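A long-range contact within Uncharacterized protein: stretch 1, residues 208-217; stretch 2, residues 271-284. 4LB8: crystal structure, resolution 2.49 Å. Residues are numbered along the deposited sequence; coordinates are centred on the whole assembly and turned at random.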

ATOM      1  N   ARG A 208     -13.136  13.393   7.881  1.00 44.68           N
ATOM      2  CA  ARG A 208     -13.944  13.442   6.662  1.00 44.99           C
ATOM      3  C   ARG A 208     -13.995  14.851   6.042  1.00 52.13           C
ATOM      4  O   ARG A 208     -13.964  15.859   6.757  1.00 51.48           O
ATOM      5  N   TYR A 209     -14.078  14.907   4.707  1.00 52.14           N
ATOM      6  CA  TYR A 209     -14.157  16.162   3.953  1.00 54.81           C
ATOM      7  C   TYR A 209     -14.967  15.928   2.672  1.00 58.57           C
ATOM      8  O   TYR A 209     -14.992  14.804   2.172  1.00 59.28           O
ATOM      9  N   SER A 210     -15.586  16.971   2.130  1.00 54.31           N
ATOM     10  CA  SER A 210     -16.383  16.864   0.905  1.00 53.83           C
ATOM     11  C   SER A 210     -15.525  16.673  -0.347  1.00 55.34           C
ATOM     12  O   SER A 210     -14.483  17.301  -0.454  1.00 56.19           O
ATOM     13  N   THR A 211     -15.971  15.820  -1.300  1.00 49.01           N
ATOM     14  CA  THR A 211     -15.273  15.576  -2.579  1.00 47.05           C
ATOM     15  C   THR A 211     -16.267  15.152  -3.686  1.00 49.26           C
ATOM     16  O   THR A 211     -17.467  14.994  -3.432  1.00 50.28           O
ATOM     17  N   THR A 212     -15.756  14.964  -4.909  1.00 43.68           N
ATOM     18  CA  THR A 212     -16.502  14.447  -6.050  1.00 43.01           C
ATOM     19  C   THR A 212     -16.017  13.014  -6.241  1.00 46.25           C
ATOM     20  O   THR A 212     -14.809  12.815  -6.282  1.00 46.70           O
ATOM     21  N   TYR A 213     -16.934  12.021  -6.309  1.00 40.97           N
ATOM     22  CA  TYR A 213     -16.553  10.618  -6.501  1.00 38.80           C
ATOM     23  C   TYR A 213     -16.696  10.220  -7.953  1.00 43.17           C
ATOM     24  O   TYR A 213     -17.553  10.741  -8.681  1.00 42.87           O
ATOM     25  N   HIS A 214     -15.823   9.288  -8.358  1.00 40.07           N
ATOM     26  CA  HIS A 214     -15.679   8.745  -9.701  1.00 39.48           C
ATOM     27  C   HIS A 214     -15.497   7.233  -9.630  1.00 42.76           C
ATOM     28  O   HIS A 214     -14.575   6.726  -8.990  1.00 39.18           O
ATOM     29  N   ALA A 215     -16.416   6.522 -10.271  1.00 40.56           N
ATOM     30  CA  ALA A 215     -16.399   5.077 -10.294  1.00 39.05           C
ATOM     31  C   ALA A 215     -16.620   4.568 -11.698  1.00 42.07           C
ATOM     32  O   ALA A 215     -17.198   5.264 -12.544  1.00 42.80           O
ATOM     33  N   LYS A 216     -16.099   3.368 -11.937  1.00 36.68           N
ATOM     34  CA  LYS A 216     -16.202   2.551 -13.133  1.00 36.51           C
ATOM     35  C   LYS A 216     -16.703   1.179 -12.666  1.00 39.49           C
ATOM     36  O   LYS A 216     -16.011   0.451 -11.949  1.00 39.31           O
ATOM     37  N   VAL A 217     -17.941   0.876 -13.001  1.00 35.84           N
ATOM     38  CA  VAL A 217     -18.648  -0.322 -12.546  1.00 34.15           C
ATOM     39  C   VAL A 217     -18.920  -1.250 -13.738  1.00 38.81           C
ATOM     40  O   VAL A 217     -19.431  -0.805 -14.773  1.00 38.15           O
ATOM     41  N   ILE A 271     -15.269  -3.167  -9.677  1.00 36.41           N
ATOM     42  CA  ILE A 271     -15.466  -1.751  -9.359  1.00 34.54           C
ATOM     43  C   ILE A 271     -14.084  -1.083  -9.255  1.00 39.31           C
ATOM     44  O   ILE A 271     -13.098  -1.721  -8.835  1.00 36.70           O
ATOM     45  N   GLU A 272     -14.031   0.187  -9.686  1.00 36.91           N
ATOM     46  CA  GLU A 272     -12.881   1.090  -9.632  1.00 36.32           C
ATOM     47  C   GLU A 272     -13.364   2.408  -9.043  1.00 39.64           C
ATOM     48  O   GLU A 272     -14.417   2.908  -9.465  1.00 37.45           O
ATOM     49  N   ILE A 273     -12.604   2.964  -8.064  1.00 35.27           N
ATOM     50  CA  ILE A 273     -12.951   4.198  -7.351  1.00 32.83           C
ATOM     51  C   ILE A 273     -11.761   5.157  -7.284  1.00 39.59           C
ATOM     52  O   ILE A 273     -10.644   4.753  -6.930  1.00 39.61           O
ATOM     53  N   TRP A 274     -12.031   6.441  -7.578  1.00 36.73           N
ATOM     54  CA  TRP A 274     -11.112   7.569  -7.416  1.00 37.27           C
ATOM     55  C   TRP A 274     -11.961   8.819  -7.069  1.00 42.23           C
ATOM     56  O   TRP A 274     -13.171   8.689  -6.903  1.00 40.13           O
ATOM     57  N   SER A 275     -11.330   9.987  -6.832  1.00 41.38           N
ATOM     58  CA  SER A 275     -12.074  11.198  -6.444  1.00 41.71           C
ATOM     59  C   SER A 275     -11.400  12.428  -7.016  1.00 46.80           C
ATOM     60  O   SER A 275     -10.468  12.293  -7.807  1.00 46.93           O
ATOM     61  N   ARG A 276     -11.871  13.628  -6.632  1.00 44.39           N
ATOM     62  CA  ARG A 276     -11.242  14.890  -7.023  1.00 45.31           C
ATOM     63  C   ARG A 276      -9.793  14.948  -6.466  1.00 49.13           C
ATOM     64  O   ARG A 276      -8.883  15.376  -7.170  1.00 48.71           O
ATOM     65  N   GLY A 277      -9.602  14.453  -5.238  1.00 45.45           N
ATOM     66  CA  GLY A 277      -8.304  14.407  -4.570  1.00 44.09           C
ATOM     67  C   GLY A 277      -7.419  13.225  -4.917  1.00 45.55           C
ATOM     68  O   GLY A 277      -6.200  13.347  -4.804  1.00 46.55           O
ATOM     69  N   VAL A 278      -8.008  12.054  -5.289  1.00 39.95           N
ATOM     70  CA  VAL A 278      -7.266  10.830  -5.631  1.00 38.12           C
ATOM     71  C   VAL A 278      -7.331  10.657  -7.153  1.00 42.22           C
ATOM     72  O   VAL A 278      -8.402  10.432  -7.683  1.00 43.68           O
ATOM     73  N   PRO A 279      -6.210  10.832  -7.884  1.00 39.38           N
ATOM     74  CA  PRO A 279      -6.275  10.810  -9.368  1.00 40.18           C
ATOM     75  C   PRO A 279      -6.563   9.436  -9.963  1.00 43.69           C
ATOM     76  O   PRO A 279      -6.219   8.436  -9.353  1.00 43.64           O
ATOM     77  N   TYR A 280      -7.141   9.395 -11.169  1.00 42.25           N
ATOM     78  CA  TYR A 280      -7.538   8.175 -11.894  1.00 43.28           C
ATOM     79  C   TYR A 280      -6.411   7.122 -11.893  1.00 51.05           C
ATOM     80  O   TYR A 280      -6.663   5.955 -11.615  1.00 52.58           O
ATOM     81  N   ASP A 281      -5.177   7.544 -12.130  1.00 48.41           N
ATOM     82  CA  ASP A 281      -3.980   6.697 -12.112  1.00 47.76           C
ATOM     83  C   ASP A 281      -3.894   5.871 -10.817  1.00 46.66           C
ATOM     84  O   ASP A 281      -3.509   4.694 -10.835  1.00 44.96           O
ATOM     85  N   GLN A 282      -4.257   6.498  -9.699  1.00 41.11           N
ATOM     86  CA  GLN A 282      -4.166   5.897  -8.382  1.00 38.99           C
ATOM     87  C   GLN A 282      -5.511   5.298  -7.911  1.00 45.62           C
ATOM     88  O   GLN A 282      -5.647   4.954  -6.723  1.00 46.38           O
ATOM     89  N   ARG A 283      -6.472   5.084  -8.846  1.00 41.18           N
ATOM     90  CA  ARG A 283      -7.773   4.498  -8.498  1.00 39.36           C
ATOM     91  C   ARG A 283      -7.648   3.092  -7.919  1.00 41.19           C
ATOM     92  O   ARG A 283      -6.831   2.296  -8.383  1.00 42.16           O
ATOM     93  N   GLY A 284      -8.456   2.829  -6.897  1.00 36.58           N
ATOM     94  CA  GLY A 284      -8.576   1.544  -6.223  1.00 34.29           C
ATOM     95  C   GLY A 284      -9.526   0.612  -6.938  1.00 36.72           C
ATOM     96  O   GLY A 284     -10.536   1.054  -7.471  1.00 36.25           O
TER

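The stretches pair as antiparallel strands, with bridges from Y213-S275 to V217-I271, their axes 165° apart in direction and 4.7 Å at closest approach; in the bridge register, paired residues put their side chains on the same face of the sheet. The backbone polar groups of two pairs are satisfied reciprocally. H214 N donates to W274 O (3.1 Å, 149° at the hydrogen) and W274 N to H214 O (2.9 Å, 165°); K216 N reaches E272 O and E272 N reaches K216 O, each at 3.0 Å. Beyond the last bridge, R276 N makes a weak bond to T212 O (3.1 Å, 133°).

The face carrying H214, K216, E272 and W274 holds most of the side-chain chemistry. W274 (chi1 p) has its CB on this face, and the end of its side chain comes nearer the other strand; H214 (chi1 m) lays its CB 3.4 Å from the centroid of the five-membered ring, only 20° off the normal, a CH-pi contact. The imidazole and that ring are near parallel, planes at 22°, but slid apart with centroids 4.8 Å away, so they barely overlap. H214 ND1 is satisfied elsewhere in the structure.

K216, with chi1 at -92° between wells and chi2 t, passes CD within 3.8 Å of W274 CH2 on its way to two oxygens. Its NZ donates to E272 OE1 at 3.2 Å, within a salt bridge, and to Y280 OH at 3.1 Å. E272 (chi1 m, chi2 t) shares that same OE1 with R283 NE, 2.8 Å away and also in a salt bridge. The carboxylate oxygen thus offsets two positive groups, whose K216 NZ and R283 NE lie 4.5 Å apart. R283 NH1 additionally donates to Y280 O at 2.8 Å.

On the other face, the contacts among Y213, A215, V217, I271 and I273 are apolar. I273 (chi1 t, chi2 p) brings CD1 to 4.3 Å from A215 CB and 4.4 Å from Y213 CB, while V217 CG2 (chi1 t) meets I271 CG2 (chi1 p) at 4.2 Å. Y213 OH finds its hydrogen bond elsewhere.

At the end of this face S275 brings a polar group. S275 (chi1 p) accepts at OG from V278 N (3.2 Å, 148°) and, weakly, from G277 N (3.3 Å, 128°). Its OG is 4.4 Å from Y209 OH; one water spans that gap, 2.6 Å from S275 OG and 3.1 Å from Y209 OH, with neither direction decided. G277 has no side chain, and an ideal CB would fall 2.7 Å from Y209 OH, a clash. Nearby, T211 (chi1 t) packs OG1 3.5 Å from R276 CB, and its CA lies over one face of the R276 guanidinium.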

ATOM      1  CB  ARG A 208     -15.369  12.942   6.951  1.00 43.13           C
ATOM      2  CG  ARG A 208     -15.519  11.480   6.627  1.00 46.32           C
ATOM      3  CD  ARG A 208     -16.744  10.881   7.240  1.00 45.35           C
ATOM      4  NE  ARG A 208     -16.522   9.462   7.527  1.00 42.51           N
ATOM      5  CZ  ARG A 208     -16.864   8.862   8.663  1.00 46.02           C
ATOM      6  NH1 ARG A 208     -17.425   9.554   9.646  1.00 32.35           N
ATOM      7  NH2 ARG A 208     -16.630   7.573   8.832  1.00 37.99           N
ATOM      8  CB  TYR A 209     -12.739  16.710   3.650  1.00 58.24           C
ATOM      9  CG  TYR A 209     -12.111  16.188   2.369  1.00 62.88           C
ATOM     10  CD1 TYR A 209     -11.744  14.847   2.237  1.00 64.87           C
ATOM     11  CD2 TYR A 209     -11.883  17.036   1.287  1.00 64.54           C
ATOM     12  CE1 TYR A 209     -11.193  14.358   1.048  1.00 66.56           C
ATOM     13  CE2 TYR A 209     -11.345  16.556   0.091  1.00 65.30           C
ATOM     14  CZ  TYR A 209     -10.997  15.217  -0.024  1.00 75.06           C
ATOM     15  OH  TYR A 209     -10.461  14.747  -1.206  1.00 77.95           O
ATOM     16  CB  SER A 210     -17.256  18.101   0.737  1.00 59.67           C
ATOM     17  OG  SER A 210     -18.189  18.218   1.798  1.00 73.40           O
ATOM     18  CB  THR A 211     -14.145  14.512  -2.406  1.00 50.40           C
ATOM     19  OG1 THR A 211     -13.225  14.613  -3.496  1.00 54.42           O
ATOM     20  CG2 THR A 211     -14.671  13.083  -2.347  1.00 43.96           C
ATOM     21  CB  THR A 212     -16.285  15.337  -7.284  1.00 51.61           C
ATOM     22  OG1 THR A 212     -17.043  16.537  -7.113  1.00 55.25           O
ATOM     23  CG2 THR A 212     -16.711  14.664  -8.574  1.00 48.82           C
ATOM     24  CB  TYR A 213     -17.355   9.656  -5.622  1.00 37.76           C
ATOM     25  CG  TYR A 213     -17.276   9.974  -4.151  1.00 37.22           C
ATOM     26  CD1 TYR A 213     -18.203  10.824  -3.549  1.00 39.62           C
ATOM     27  CD2 TYR A 213     -16.294   9.410  -3.352  1.00 36.39           C
ATOM     28  CE1 TYR A 213     -18.137  11.115  -2.191  1.00 39.87           C
ATOM     29  CE2 TYR A 213     -16.219   9.695  -1.995  1.00 37.06           C
ATOM     30  CZ  TYR A 213     -17.140  10.549  -1.417  1.00 44.00           C
ATOM     31  OH  TYR A 213     -17.045  10.832  -0.078  1.00 47.56           O
ATOM     32  CB  HIS A 214     -14.492   9.392 -10.417  1.00 39.91           C
ATOM     33  CG  HIS A 214     -14.558  10.884 -10.522  1.00 43.51           C
ATOM     34  ND1 HIS A 214     -15.468  11.512 -11.361  1.00 45.73           N
ATOM     35  CD2 HIS A 214     -13.806  11.825  -9.910  1.00 45.24           C
ATOM     36  CE1 HIS A 214     -15.255  12.805 -11.210  1.00 46.03           C
ATOM     37  NE2 HIS A 214     -14.244  13.043 -10.371  1.00 46.14           N
ATOM     38  CB  ALA A 215     -17.470   4.527  -9.356  1.00 39.06           C
ATOM     39  CB  LYS A 216     -14.850   2.475 -13.856  1.00 38.65           C
ATOM     40  CG  LYS A 216     -14.667   3.538 -14.931  1.00 42.10           C
ATOM     41  CD  LYS A 216     -13.222   3.580 -15.466  1.00 52.11           C
ATOM     42  CE  LYS A 216     -12.910   2.510 -16.503  1.00 63.84           C
ATOM     43  NZ  LYS A 216     -11.451   2.199 -16.574  1.00 66.85           N
ATOM     44  CB  VAL A 217     -19.973   0.137 -11.852  1.00 36.01           C
ATOM     45  CG1 VAL A 217     -20.802  -1.045 -11.339  1.00 35.17           C
ATOM     46  CG2 VAL A 217     -19.709   1.155 -10.741  1.00 34.74           C
ATOM     47  CB  ILE A 271     -16.332  -1.471  -8.107  1.00 35.55           C
ATOM     48  CG1 ILE A 271     -15.793  -2.226  -6.853  1.00 34.84           C
ATOM     49  CG2 ILE A 271     -17.815  -1.763  -8.405  1.00 35.67           C
ATOM     50  CD1 ILE A 271     -16.139  -1.626  -5.464  1.00 34.00           C
ATOM     51  CB  GLU A 272     -12.273   1.316 -11.024  1.00 38.33           C
ATOM     52  CG  GLU A 272     -11.643   0.088 -11.642  1.00 44.27           C
ATOM     53  CD  GLU A 272     -11.405   0.236 -13.126  1.00 55.96           C
ATOM     54  OE1 GLU A 272     -10.975   1.333 -13.547  1.00 52.70           O
ATOM     55  OE2 GLU A 272     -11.666  -0.731 -13.874  1.00 51.76           O
ATOM     56  CB  ILE A 273     -13.495   3.861  -5.907  1.00 33.01           C
ATOM     57  CG1 ILE A 273     -14.088   5.083  -5.146  1.00 31.31           C
ATOM     58  CG2 ILE A 273     -12.457   3.144  -5.042  1.00 32.96           C
ATOM     59  CD1 ILE A 273     -15.495   5.646  -5.664  1.00 24.96           C
ATOM     60  CB  TRP A 274     -10.149   7.766  -8.607  1.00 36.38           C
ATOM     61  CG  TRP A 274     -10.772   8.257  -9.887  1.00 37.86           C
ATOM     62  CD1 TRP A 274     -10.729   9.526 -10.387  1.00 41.40           C
ATOM     63  CD2 TRP A 274     -11.460   7.463 -10.867  1.00 37.87           C
ATOM     64  NE1 TRP A 274     -11.410   9.589 -11.582  1.00 41.43           N
ATOM     65  CE2 TRP A 274     -11.846   8.332 -11.916  1.00 42.08           C
ATOM     66  CE3 TRP A 274     -11.812   6.096 -10.952  1.00 38.11           C
ATOM     67  CZ2 TRP A 274     -12.598   7.892 -13.015  1.00 40.91           C
ATOM     68  CZ3 TRP A 274     -12.512   5.655 -12.072  1.00 39.27           C
ATOM     69  CH2 TRP A 274     -12.902   6.549 -13.080  1.00 40.62           C
ATOM     70  CB  SER A 275     -12.193  11.303  -4.914  1.00 44.12           C
ATOM     71  OG  SER A 275     -10.970  11.607  -4.257  1.00 51.74           O
ATOM     72  CB  ARG A 276     -12.074  16.059  -6.500  1.00 45.72           C
ATOM     73  CG  ARG A 276     -11.704  17.422  -7.077  1.00 53.94           C
ATOM     74  CD  ARG A 276     -12.670  18.481  -6.596  1.00 69.07           C
ATOM     75  NE  ARG A 276     -12.765  18.508  -5.131  1.00 87.62           N
ATOM     76  CZ  ARG A 276     -13.679  19.195  -4.451  1.00 97.16           C
ATOM     77  NH1 ARG A 276     -14.580  19.927  -5.090  1.00 85.04           N
ATOM     78  NH2 ARG A 276     -13.687  19.164  -3.121  1.00 74.70           N
ATOM     79  CB  VAL A 278      -7.709   9.566  -4.833  1.00 40.26           C
ATOM     80  CG1 VAL A 278      -6.895   8.351  -5.240  1.00 39.08           C
ATOM     81  CG2 VAL A 278      -7.562   9.787  -3.331  1.00 39.76           C
ATOM     82  CB  PRO A 279      -4.876  11.296  -9.786  1.00 42.01           C
ATOM     83  CG  PRO A 279      -4.013  10.971  -8.623  1.00 44.41           C
ATOM     84  CD  PRO A 279      -4.849  11.172  -7.410  1.00 39.23           C
ATOM     85  CB  TYR A 280      -7.984   8.530 -13.333  1.00 44.86           C
ATOM     86  CG  TYR A 280      -8.261   7.338 -14.226  1.00 44.66           C
ATOM     87  CD1 TYR A 280      -9.470   6.651 -14.155  1.00 45.08           C
ATOM     88  CD2 TYR A 280      -7.329   6.921 -15.170  1.00 45.80           C
ATOM     89  CE1 TYR A 280      -9.732   5.558 -14.985  1.00 44.43           C
ATOM     90  CE2 TYR A 280      -7.586   5.843 -16.016  1.00 47.03           C
ATOM     91  CZ  TYR A 280      -8.786   5.161 -15.917  1.00 53.63           C
ATOM     92  OH  TYR A 280      -9.007   4.080 -16.736  1.00 57.77           O
ATOM     93  CB  ASP A 281      -2.758   7.633 -12.250  1.00 50.96           C
ATOM     94  CG  ASP A 281      -1.418   7.065 -11.901  1.00 74.16           C
ATOM     95  OD1 ASP A 281      -0.825   6.388 -12.763  1.00 78.55           O
ATOM     96  OD2 ASP A 281      -0.915   7.371 -10.795  1.00 84.74           O
ATOM     97  CB  GLN A 282      -3.636   6.942  -7.388  1.00 39.38           C
ATOM     98  CG  GLN A 282      -2.124   7.219  -7.527  1.00 40.90           C
ATOM     99  CD  GLN A 282      -1.258   5.965  -7.431  1.00 49.78           C
ATOM    100  OE1 GLN A 282      -0.468   5.643  -8.324  1.00 45.71           O
ATOM    101  NE2 GLN A 282      -1.385   5.221  -6.357  1.00 35.42           N
ATOM    102  CB  ARG A 283      -8.735   4.495  -9.700  1.00 37.28           C
ATOM    103  CG  ARG A 283      -8.515   3.383 -10.704  1.00 38.53           C
ATOM    104  CD  ARG A 283      -9.122   3.725 -12.037  1.00 34.80           C
ATOM    105  NE  ARG A 283      -8.673   2.833 -13.108  1.00 42.95           N
ATOM    106  CZ  ARG A 283      -7.473   2.868 -13.686  1.00 58.22           C
ATOM    107  NH1 ARG A 283      -6.558   3.746 -13.287  1.00 41.34           N
ATOM    108  NH2 ARG A 283      -7.176   2.014 -14.657  1.00 50.10           N
TER
HETATM  109  O   HOH W   1     -10.645  11.737  -1.664  1.00 34.60           O